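Local coordinates for secretory pathway GDP dissociation inhibitor (Saccharomyces cerevisiae, PDB 2BCG), which inhibits GDP release from the Rab GTPase Sec4 and extracts GDP-bound Ypt7 from vacuolar membranes, playing an essential role in the yeast secretory pathway, at residues Gly20-Glu23 / Cys24-Gly28; Ser56-Tyr59 / Glu60-Gln64; Ser421-Glu424 / Ser425-Asp428. All blocks are in the same frame, centred on the assembly; numbering follows the deposited sequence.

Contact 1: residues Gly20-Glu23 / Cys24-Gly28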
ATOM      1  N   GLY A  20       1.215   6.644  -7.617  1.00  9.97           N
ATOM      2  CA  GLY A  20       1.470   6.825  -6.187  1.00  9.45           C
ATOM      3  C   GLY A  20       0.239   6.702  -5.316  1.00  9.31           C
ATOM      4  O   GLY A  20      -0.906   6.907  -5.769  1.00 10.68           O
ATOM      5  N   ILE A  21       0.463   6.426  -4.035  1.00  9.45           N
ATOM      6  CA  ILE A  21      -0.664   6.229  -3.123  1.00  9.42           C
ATOM      7  C   ILE A  21      -1.660   7.436  -3.055  1.00  9.69           C
ATOM      8  O   ILE A  21      -2.863   7.232  -2.975  1.00 10.59           O
ATOM      9  CB  ILE A  21      -0.146   5.841  -1.711  1.00  9.44           C
ATOM     10  CG1 ILE A  21      -1.288   5.492  -0.751  1.00  9.49           C
ATOM     11  CG2 ILE A  21       0.781   6.907  -1.123  1.00  9.22           C
ATOM     12  CD1 ILE A  21      -2.223   4.448  -1.243  1.00 14.83           C
ATOM     13  N   THR A  22      -1.174   8.670  -3.040  1.00  9.97           N
ATOM     14  CA  THR A  22      -2.109   9.802  -2.988  1.00  9.60           C
ATOM     15  C   THR A  22      -3.092   9.728  -4.152  1.00 10.35           C
ATOM     16  O   THR A  22      -4.312   9.849  -3.946  1.00 11.10           O
ATOM     17  CB  THR A  22      -1.345  11.113  -3.017  1.00 10.94           C
ATOM     18  OG1 THR A  22      -0.453  11.153  -1.913  1.00 11.75           O
ATOM     19  CG2 THR A  22      -2.297  12.318  -3.004  1.00 12.55           C
ATOM     20  N   GLU A  23      -2.569   9.464  -5.349  1.00  9.85           N
ATOM     21  CA  GLU A  23      -3.404   9.414  -6.565  1.00 10.13           C
ATOM     22  C   GLU A  23      -4.325   8.206  -6.541  1.00 10.38           C
ATOM     23  O   GLU A  23      -5.484   8.281  -6.965  1.00 11.30           O
ATOM     24  CB  GLU A  23      -2.555   9.351  -7.832  1.00 10.62           C
ATOM     25  CG  GLU A  23      -2.009  10.688  -8.281  1.00 10.52           C
ATOM     26  CD  GLU A  23      -0.931  11.257  -7.375  1.00 13.51           C
ATOM     27  OE1 GLU A  23      -0.822  12.511  -7.303  1.00 14.74           O
ATOM     28  OE2 GLU A  23      -0.130  10.471  -6.814  1.00 13.24           O
ATOM     29  N   CYS A  24      -3.795   7.055  -6.112  1.00 10.26           N
ATOM     30  CA  CYS A  24      -4.626   5.857  -6.081  1.00 10.42           C
ATOM     31  C   CYS A  24      -5.779   6.030  -5.057  1.00 10.21           C
ATOM     32  O   CYS A  24      -6.889   5.621  -5.344  1.00 11.10           O
ATOM     33  CB  CYS A  24      -3.808   4.605  -5.775  1.00 11.13           C
ATOM     34  SG  CYS A  24      -2.661   4.184  -7.097  1.00 12.28           S
ATOM     35  N   ILE A  25      -5.538   6.679  -3.913  1.00 10.44           N
ATOM     36  CA  ILE A  25      -6.648   6.906  -2.970  1.00 10.91           C
ATOM     37  C   ILE A  25      -7.710   7.785  -3.594  1.00 11.20           C
ATOM     38  O   ILE A  25      -8.915   7.496  -3.503  1.00 11.62           O
ATOM     39  CB  ILE A  25      -6.175   7.503  -1.624  1.00 10.65           C
ATOM     40  CG1 ILE A  25      -5.304   6.451  -0.919  1.00 10.49           C
ATOM     41  CG2 ILE A  25      -7.396   7.820  -0.717  1.00 12.48           C
ATOM     42  CD1 ILE A  25      -4.634   6.960   0.390  1.00 12.29           C
ATOM     43  N   LEU A  26      -7.250   8.872  -4.214  1.00 11.19           N
ATOM     44  CA  LEU A  26      -8.199   9.801  -4.854  1.00 11.71           C
ATOM     45  C   LEU A  26      -8.974   9.089  -5.955  1.00 11.87           C
ATOM     46  O   LEU A  26     -10.205   9.245  -6.044  1.00 11.60           O
ATOM     47  CB  LEU A  26      -7.468  11.036  -5.357  1.00 12.30           C
ATOM     48  CG  LEU A  26      -7.008  11.921  -4.205  1.00 11.96           C
ATOM     49  CD1 LEU A  26      -5.865  12.793  -4.678  1.00 12.59           C
ATOM     50  CD2 LEU A  26      -8.220  12.724  -3.711  1.00 13.40           C
ATOM     51  N   SER A  27      -8.276   8.322  -6.800  1.00 11.18           N
ATOM     52  CA  SER A  27      -8.936   7.579  -7.879  1.00 11.44           C
ATOM     53  C   SER A  27     -10.014   6.652  -7.287  1.00 11.60           C
ATOM     54  O   SER A  27     -11.167   6.603  -7.775  1.00 12.32           O
ATOM     55  CB  SER A  27      -7.890   6.798  -8.671  1.00 10.99           C
ATOM     56  OG  SER A  27      -8.516   5.999  -9.673  1.00 12.31           O
ATOM     57  N   GLY A  28      -9.670   5.928  -6.220  1.00 10.26           N
ATOM     58  CA  GLY A  28     -10.670   5.059  -5.563  1.00 11.52           C
ATOM     59  C   GLY A  28     -11.867   5.812  -5.003  1.00 12.18           C
ATOM     60  O   GLY A  28     -13.004   5.419  -5.233  1.00 12.20           O
TER
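Ile25 lies one turn beyond Ile21 on helix 21-32, and its side chain meets both the backbone and the side chain of that residue. Its CB sits 3.6 Å from Ile21 O, the carbonyl that accepts the Ile25 N-H. CG1 comes nearer still, 3.3 Å from Ile21 O, because it stands anti to its own carbonyl carbon (chi1 -66°) and so leans back down the helix. The same carbon packs against Ile21 CD1 at 3.7 Å, and the terminal Ile25 CD1 reaches Ile21 CG1 and CD1, each at 3.8 Å. The Ile21 side chain starts away from the following turn, but its ethyl branch bends back and crosses the Ile25 branch at a slant. Phe248 of helix 243-254 touches both isoleucines.

On another side of the helix, Thr22 CG2 and Leu26 CD1 run alongside each other in the same direction, 4.0 Å apart, facing helix 424-438. Four backbone bonds hold these turns together, from Cys24 N to Gly20 O through Ser27 N to Glu23 O, all nearly straight at 164-165°. The buried polar ends find partners elsewhere: Glu23 OE1 bonds to Ser414 OG, and Ser27 OG to the hydroxyls of Ser252 and Tyr259.

Gly20 occupies the N-cap position. Helix 21-32 connects the parallel neighbours 14-17 and 37-40, the opening beta-alpha-beta unit of the Rossmann-like sheet of this Rab GDI.

Contact 2: residues Ser56-Tyr59 / Glu60-Gln64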
ATOM      1  N   SER A  56      16.692  -6.795  -7.645  1.00 18.40           N
ATOM      2  CA  SER A  56      17.303  -6.442  -8.945  1.00 19.33           C
ATOM      3  C   SER A  56      17.012  -4.988  -9.334  1.00 19.60           C
ATOM      4  O   SER A  56      17.922  -4.258  -9.794  1.00 20.76           O
ATOM      5  CB  SER A  56      16.964  -7.449 -10.057  1.00 20.26           C
ATOM      6  OG  SER A  56      15.570  -7.476 -10.274  1.00 23.27           O
ATOM      7  N   GLN A  57      15.769  -4.533  -9.096  1.00 18.93           N
ATOM      8  CA  GLN A  57      15.435  -3.128  -9.337  1.00 19.43           C
ATOM      9  C   GLN A  57      16.175  -2.134  -8.464  1.00 18.44           C
ATOM     10  O   GLN A  57      16.502  -1.017  -8.869  1.00 18.19           O
ATOM     11  CB  GLN A  57      13.925  -2.898  -9.220  1.00 20.34           C
ATOM     12  CG  GLN A  57      13.262  -2.973 -10.536  1.00 24.60           C
ATOM     13  CD  GLN A  57      13.919  -2.023 -11.567  1.00 29.13           C
ATOM     14  OE1 GLN A  57      14.099  -0.809 -11.318  1.00 33.57           O
ATOM     15  NE2 GLN A  57      14.313  -2.586 -12.712  1.00 31.16           N
ATOM     16  N   LEU A  58      16.439  -2.544  -7.224  1.00 17.32           N
ATOM     17  CA  LEU A  58      17.233  -1.725  -6.363  1.00 18.43           C
ATOM     18  C   LEU A  58      18.651  -1.507  -6.947  1.00 17.94           C
ATOM     19  O   LEU A  58      19.201  -0.403  -6.857  1.00 18.37           O
ATOM     20  CB  LEU A  58      17.272  -2.377  -4.977  1.00 19.29           C
ATOM     21  CG  LEU A  58      17.139  -1.534  -3.742  1.00 19.21           C
ATOM     22  CD1 LEU A  58      15.943  -0.588  -3.743  1.00 13.92           C
ATOM     23  CD2 LEU A  58      17.127  -2.457  -2.552  1.00 18.99           C
ATOM     24  N   TYR A  59      19.264  -2.573  -7.488  1.00 18.38           N
ATOM     25  CA  TYR A  59      20.590  -2.437  -8.113  1.00 19.02           C
ATOM     26  C   TYR A  59      20.532  -1.559  -9.342  1.00 19.36           C
ATOM     27  O   TYR A  59      21.392  -0.710  -9.563  1.00 19.83           O
ATOM     28  CB  TYR A  59      21.171  -3.818  -8.464  1.00 19.04           C
ATOM     29  CG  TYR A  59      21.869  -4.493  -7.298  1.00 18.41           C
ATOM     30  CD1 TYR A  59      23.234  -4.265  -7.051  1.00 18.24           C
ATOM     31  CD2 TYR A  59      21.166  -5.321  -6.412  1.00 18.08           C
ATOM     32  CE1 TYR A  59      23.874  -4.868  -5.954  1.00 18.20           C
ATOM     33  CE2 TYR A  59      21.792  -5.921  -5.318  1.00 18.86           C
ATOM     34  CZ  TYR A  59      23.157  -5.699  -5.110  1.00 17.88           C
ATOM     35  OH  TYR A  59      23.761  -6.283  -4.026  1.00 20.00           O
ATOM     36  N   GLU A  60      19.485  -1.757 -10.144  1.00 19.93           N
ATOM     37  CA  GLU A  60      19.324  -0.956 -11.363  1.00 20.88           C
ATOM     38  C   GLU A  60      19.208   0.527 -11.053  1.00 20.45           C
ATOM     39  O   GLU A  60      19.782   1.372 -11.740  1.00 21.21           O
ATOM     40  CB  GLU A  60      18.094  -1.415 -12.163  1.00 21.63           C
ATOM     41  CG  GLU A  60      18.268  -2.762 -12.828  1.00 26.82           C
ATOM     42  CD  GLU A  60      19.447  -2.824 -13.830  1.00 30.99           C
ATOM     43  OE1 GLU A  60      19.675  -1.846 -14.590  1.00 31.89           O
ATOM     44  OE2 GLU A  60      20.137  -3.875 -13.837  1.00 34.17           O
ATOM     45  N   LYS A  61      18.495   0.841  -9.976  1.00 19.72           N
ATOM     46  CA  LYS A  61      18.231   2.208  -9.606  1.00 20.48           C
ATOM     47  C   LYS A  61      19.397   2.915  -8.909  1.00 19.79           C
ATOM     48  O   LYS A  61      19.598   4.127  -9.106  1.00 20.87           O
ATOM     49  CB  LYS A  61      17.007   2.216  -8.686  1.00 21.29           C
ATOM     50  CG  LYS A  61      16.140   3.408  -8.785  1.00 26.28           C
ATOM     51  CD  LYS A  61      14.764   3.099  -8.141  1.00 28.47           C
ATOM     52  CE  LYS A  61      13.830   4.290  -8.302  1.00 32.73           C
ATOM     53  NZ  LYS A  61      14.410   5.479  -7.589  1.00 35.68           N
ATOM     54  N   PHE A  62      20.137   2.196  -8.049  1.00 17.75           N
ATOM     55  CA  PHE A  62      21.043   2.885  -7.124  1.00 17.90           C
ATOM     56  C   PHE A  62      22.519   2.507  -7.246  1.00 18.52           C
ATOM     57  O   PHE A  62      23.350   3.083  -6.525  1.00 18.86           O
ATOM     58  CB  PHE A  62      20.595   2.681  -5.669  1.00 17.82           C
ATOM     59  CG  PHE A  62      19.241   3.242  -5.358  1.00 15.80           C
ATOM     60  CD1 PHE A  62      19.033   4.623  -5.276  1.00 17.64           C
ATOM     61  CD2 PHE A  62      18.183   2.392  -5.104  1.00 14.52           C
ATOM     62  CE1 PHE A  62      17.769   5.150  -4.990  1.00 18.90           C
ATOM     63  CE2 PHE A  62      16.899   2.910  -4.810  1.00 14.99           C
ATOM     64  CZ  PHE A  62      16.705   4.284  -4.728  1.00 16.70           C
ATOM     65  N   LYS A  63      22.818   1.546  -8.126  1.00 17.83           N
ATOM     66  CA  LYS A  63      24.203   1.047  -8.322  1.00 19.53           C
ATOM     67  C   LYS A  63      24.709   1.291  -9.732  1.00 21.57           C
ATOM     68  O   LYS A  63      23.928   1.430 -10.682  1.00 22.50           O
ATOM     69  CB  LYS A  63      24.297  -0.433  -7.980  1.00 18.99           C
ATOM     70  CG  LYS A  63      24.006  -0.719  -6.520  1.00 17.53           C
ATOM     71  CD  LYS A  63      25.154  -0.311  -5.598  1.00 15.30           C
ATOM     72  CE  LYS A  63      24.819  -0.587  -4.139  1.00 15.41           C
ATOM     73  NZ  LYS A  63      25.979  -0.218  -3.278  1.00 16.09           N
ATOM     74  N   GLN A  64      26.028   1.358  -9.867  1.00 23.36           N
ATOM     75  CA  GLN A  64      26.625   1.623 -11.176  1.00 26.56           C
ATOM     76  C   GLN A  64      26.699   0.348 -12.039  1.00 26.15           C
ATOM     77  O   GLN A  64      26.378   0.384 -13.235  1.00 27.48           O
ATOM     78  CB  GLN A  64      28.008   2.247 -10.990  0.40 25.78           C
ATOM     79  CG  GLN A  64      27.992   3.655 -10.386  0.40 27.36           C
ATOM     80  CD  GLN A  64      29.368   4.125  -9.928  0.40 26.73           C
ATOM     81  OE1 GLN A  64      30.259   3.312  -9.649  0.40 31.18           O
ATOM     82  NE2 GLN A  64      29.550   5.445  -9.844  0.40 29.65           N
TER
HETATM   83  O   HOH W   1      19.924  -5.612 -11.368  1.00 23.93           O
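Leu58 and Phe62 pack one turn apart where helix 55-62 ends, on an i to i+4 ladder that runs out at Lys63, the first residue to leave helical geometry. The backbone bonds follow that ending. Glu60 N to Ser56 O is fairly straight, whereas Lys63 N to Tyr59 O, 3.0 Å long, is bent to 143°.

Apolar contacts lie on two sides. Leu58 CD1 meets the Phe62 ring at CE2, 3.8 Å away, the two side chains crossing at a slant. Lys61 CB lies over one face of that ring, offset toward its rim. Lys63 applies its aliphatic stem to Tyr59, with CG 3.7 Å from CD1 of the tyrosine. The lysine bends at chi2 (-74°) and then runs extended to NZ, which forms a salt bridge with Glu391; Phe393, also on strand 391-402, joins in through a cation-pi contact with Lys63 and an edge-to-face contact with Tyr59. Helix 55-62 is thereby packed against an outer strand of the mixed sheet. The Gln57 amide rests loosely against the Glu60 chain, NE2 4.0 Å from CG of the glutamate, with the amide and carboxylate planes turned 43° apart.

The polar link between side chain and backbone runs through water. One molecule donates to Ser56 O at 2.9 Å and to Glu60 OE2 at 3.0 Å, tying the carboxylate back to the carbonyl that already accepts the Glu60 N-H.

Contact 3: residues Ser421-Glu424 / Ser425-Asp428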
ATOM      1  N   SER A 421       7.705  10.322   9.294  1.00 12.26           N
ATOM      2  CA  SER A 421       7.909   8.872   9.438  1.00 12.42           C
ATOM      3  C   SER A 421       6.635   8.055   9.235  1.00 11.76           C
ATOM      4  O   SER A 421       6.672   6.825   9.246  1.00 11.68           O
ATOM      5  CB  SER A 421       8.490   8.606  10.833  1.00 13.46           C
ATOM      6  OG  SER A 421       7.544   8.872  11.852  1.00 14.15           O
ATOM      7  N   HIS A 422       5.509   8.740   9.041  1.00 12.39           N
ATOM      8  CA  HIS A 422       4.241   8.052   8.840  1.00 12.52           C
ATOM      9  C   HIS A 422       3.369   8.804   7.837  1.00 12.97           C
ATOM     10  O   HIS A 422       3.767   9.853   7.337  1.00 11.89           O
ATOM     11  CB  HIS A 422       3.528   7.858  10.184  1.00 12.96           C
ATOM     12  CG  HIS A 422       3.268   9.130  10.914  1.00 13.67           C
ATOM     13  ND1 HIS A 422       2.163   9.914  10.666  1.00 17.38           N
ATOM     14  CD2 HIS A 422       3.975   9.766  11.883  1.00 17.21           C
ATOM     15  CE1 HIS A 422       2.194  10.974  11.456  1.00 18.83           C
ATOM     16  NE2 HIS A 422       3.279  10.907  12.208  1.00 17.24           N
ATOM     17  N   PHE A 423       2.197   8.247   7.516  1.00 13.41           N
ATOM     18  CA  PHE A 423       1.411   8.715   6.359  1.00 14.00           C
ATOM     19  C   PHE A 423       0.379   9.825   6.664  1.00 14.26           C
ATOM     20  O   PHE A 423      -0.386  10.231   5.779  1.00 13.43           O
ATOM     21  CB  PHE A 423       0.727   7.503   5.651  1.00 15.31           C
ATOM     22  CG  PHE A 423       1.480   6.941   4.437  1.00 16.42           C
ATOM     23  CD1 PHE A 423       2.040   7.788   3.480  1.00 18.30           C
ATOM     24  CD2 PHE A 423       1.574   5.557   4.218  1.00 21.65           C
ATOM     25  CE1 PHE A 423       2.705   7.286   2.340  1.00 20.91           C
ATOM     26  CE2 PHE A 423       2.219   5.060   3.086  1.00 19.93           C
ATOM     27  CZ  PHE A 423       2.764   5.927   2.146  1.00 20.19           C
ATOM     28  N   GLU A 424       0.384  10.400   7.880  1.00 14.09           N
ATOM     29  CA  GLU A 424      -0.653  11.405   8.159  1.00 14.68           C
ATOM     30  C   GLU A 424      -0.590  12.603   7.210  1.00 13.42           C
ATOM     31  O   GLU A 424      -1.639  13.107   6.763  1.00 14.29           O
ATOM     32  CB  GLU A 424      -0.609  11.845   9.621  1.00 16.16           C
ATOM     33  CG  GLU A 424      -1.963  11.994  10.234  1.00 21.49           C
ATOM     34  CD  GLU A 424      -2.844  10.728  10.176  1.00 22.80           C
ATOM     35  OE1 GLU A 424      -2.341   9.564  10.144  1.00 23.17           O
ATOM     36  OE2 GLU A 424      -4.067  10.918  10.152  1.00 24.06           O
ATOM     37  N   SER A 425       0.609  13.083   6.873  1.00 12.39           N
ATOM     38  CA  SER A 425       0.671  14.232   5.960  1.00 13.07           C
ATOM     39  C   SER A 425       0.187  13.840   4.532  1.00 12.81           C
ATOM     40  O   SER A 425      -0.319  14.695   3.785  1.00 13.13           O
ATOM     41  CB  SER A 425       2.065  14.870   5.910  1.00 13.73           C
ATOM     42  OG  SER A 425       3.006  13.948   5.394  1.00 14.01           O
ATOM     43  N   MET A 426       0.309  12.563   4.162  1.00 11.53           N
ATOM     44  CA  MET A 426      -0.160  12.088   2.847  1.00 11.26           C
ATOM     45  C   MET A 426      -1.693  12.104   2.849  1.00 11.92           C
ATOM     46  O   MET A 426      -2.287  12.587   1.881  1.00 12.22           O
ATOM     47  CB  MET A 426       0.426  10.697   2.528  1.00 11.57           C
ATOM     48  CG  MET A 426       0.013  10.070   1.180  1.00 11.53           C
ATOM     49  SD  MET A 426      -1.674   9.364   1.216  1.00 12.94           S
ATOM     50  CE  MET A 426      -1.376   7.947   2.331  1.00 12.40           C
ATOM     51  N   THR A 427      -2.338  11.654   3.936  1.00 12.24           N
ATOM     52  CA  THR A 427      -3.817  11.711   3.971  1.00 12.79           C
ATOM     53  C   THR A 427      -4.320  13.157   4.108  1.00 12.88           C
ATOM     54  O   THR A 427      -5.394  13.498   3.610  1.00 13.87           O
ATOM     55  CB  THR A 427      -4.446  10.791   5.023  1.00 13.33           C
ATOM     56  OG1 THR A 427      -3.815  11.011   6.275  1.00 14.64           O
ATOM     57  CG2 THR A 427      -4.240   9.341   4.613  1.00 13.63           C
ATOM     58  N   ASP A 428      -3.565  14.004   4.798  1.00 13.01           N
ATOM     59  CA  ASP A 428      -3.896  15.446   4.783  1.00 13.22           C
ATOM     60  C   ASP A 428      -3.947  15.939   3.337  1.00 13.09           C
ATOM     61  O   ASP A 428      -4.851  16.714   2.970  1.00 14.58           O
ATOM     62  CB  ASP A 428      -2.901  16.290   5.596  1.00 14.24           C
ATOM     63  CG  ASP A 428      -3.041  16.074   7.086  1.00 17.32           C
ATOM     64  OD1 ASP A 428      -2.123  16.532   7.808  1.00 21.04           O
ATOM     65  OD2 ASP A 428      -4.047  15.480   7.540  1.00 18.19           O
TER
HETATM   66  O   HOH W   2       2.926  12.488   8.395  1.00 14.56           O
HETATM   67  O   HOH W   3       3.485  11.292   5.120  1.00 15.06           O
HETATM   68  O   HOH W   4      -3.068   8.773   7.778  1.00 16.50           O
HETATM   69  O   HOH W   5      -4.949  12.986   7.706  1.00 22.02           O
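Phe423 and Met426 meet at the start of helix 424-438, where Phe423 holds the N-cap position and the methionine folds over its ring in a Met-aromatic contact. The methyl CE lies over one face, 3.9 Å from the ring centroid and displaced toward the rim, as a CH-pi contact, while the sulfur stands obliquely farther off. Bends at chi2 (-78°) and chi3 (-69°) bring CE back over the ring. Nearer the backbone, Met426 CB touches Phe423 CD1 at 3.5 Å. Phe423 O accepts the Thr427 N-H, together with a weak, bent bond from Met426 N.

Around this apolar pair, Ile21 of helix 21-32 and Leu97 of helix 96-104 touch both side chains. Glu424 turns the other way: its chain bends at chi2, and OE2 accepts a hydrogen bond from the backbone N of Glu96, the first residue of helix 96-104. Its own N-H makes a weak bond to His422 ND1, with CB at the edge of the imidazole.

Water carries the outer layer. One molecule donates to His422 O and accepts from Ser425 N, so a backbone N-H of the first turn is satisfied by solvent. A second donates to His422 O and to Ser425 OG, a hydroxyl also bonded to Asp418. On the Thr427 side, OG1 lies 3.1 Å from Glu424 O and also meets a water that donates weakly to Glu424 OE1. Another water, next to Asp428 OD2, is 2.7 Å from Thr427 OG1.

Along the chain the three contacts follow in series, 1, 2 and 3. Contacts 1 and 3 have centres 13 Å apart and touch: Met426 rests against Thr22, Ile21 and Ile25, its CG 3.3 Å from Thr22 OG1, and Phe423 CZ meets Ile21 CG2 at 3.9 Å. The first helix of the Rossmann-like sheet is thus packed against helix 424-438, which follows edge strand 411-413, bringing an early and a late part of the sequence together. Contact 2 stands apart, its centre 26 Å from contact 1 and 27 Å from contact 3, against strand 391-402 of the mixed sheet. None of the three includes a residue of the geranylgeranyl pockets.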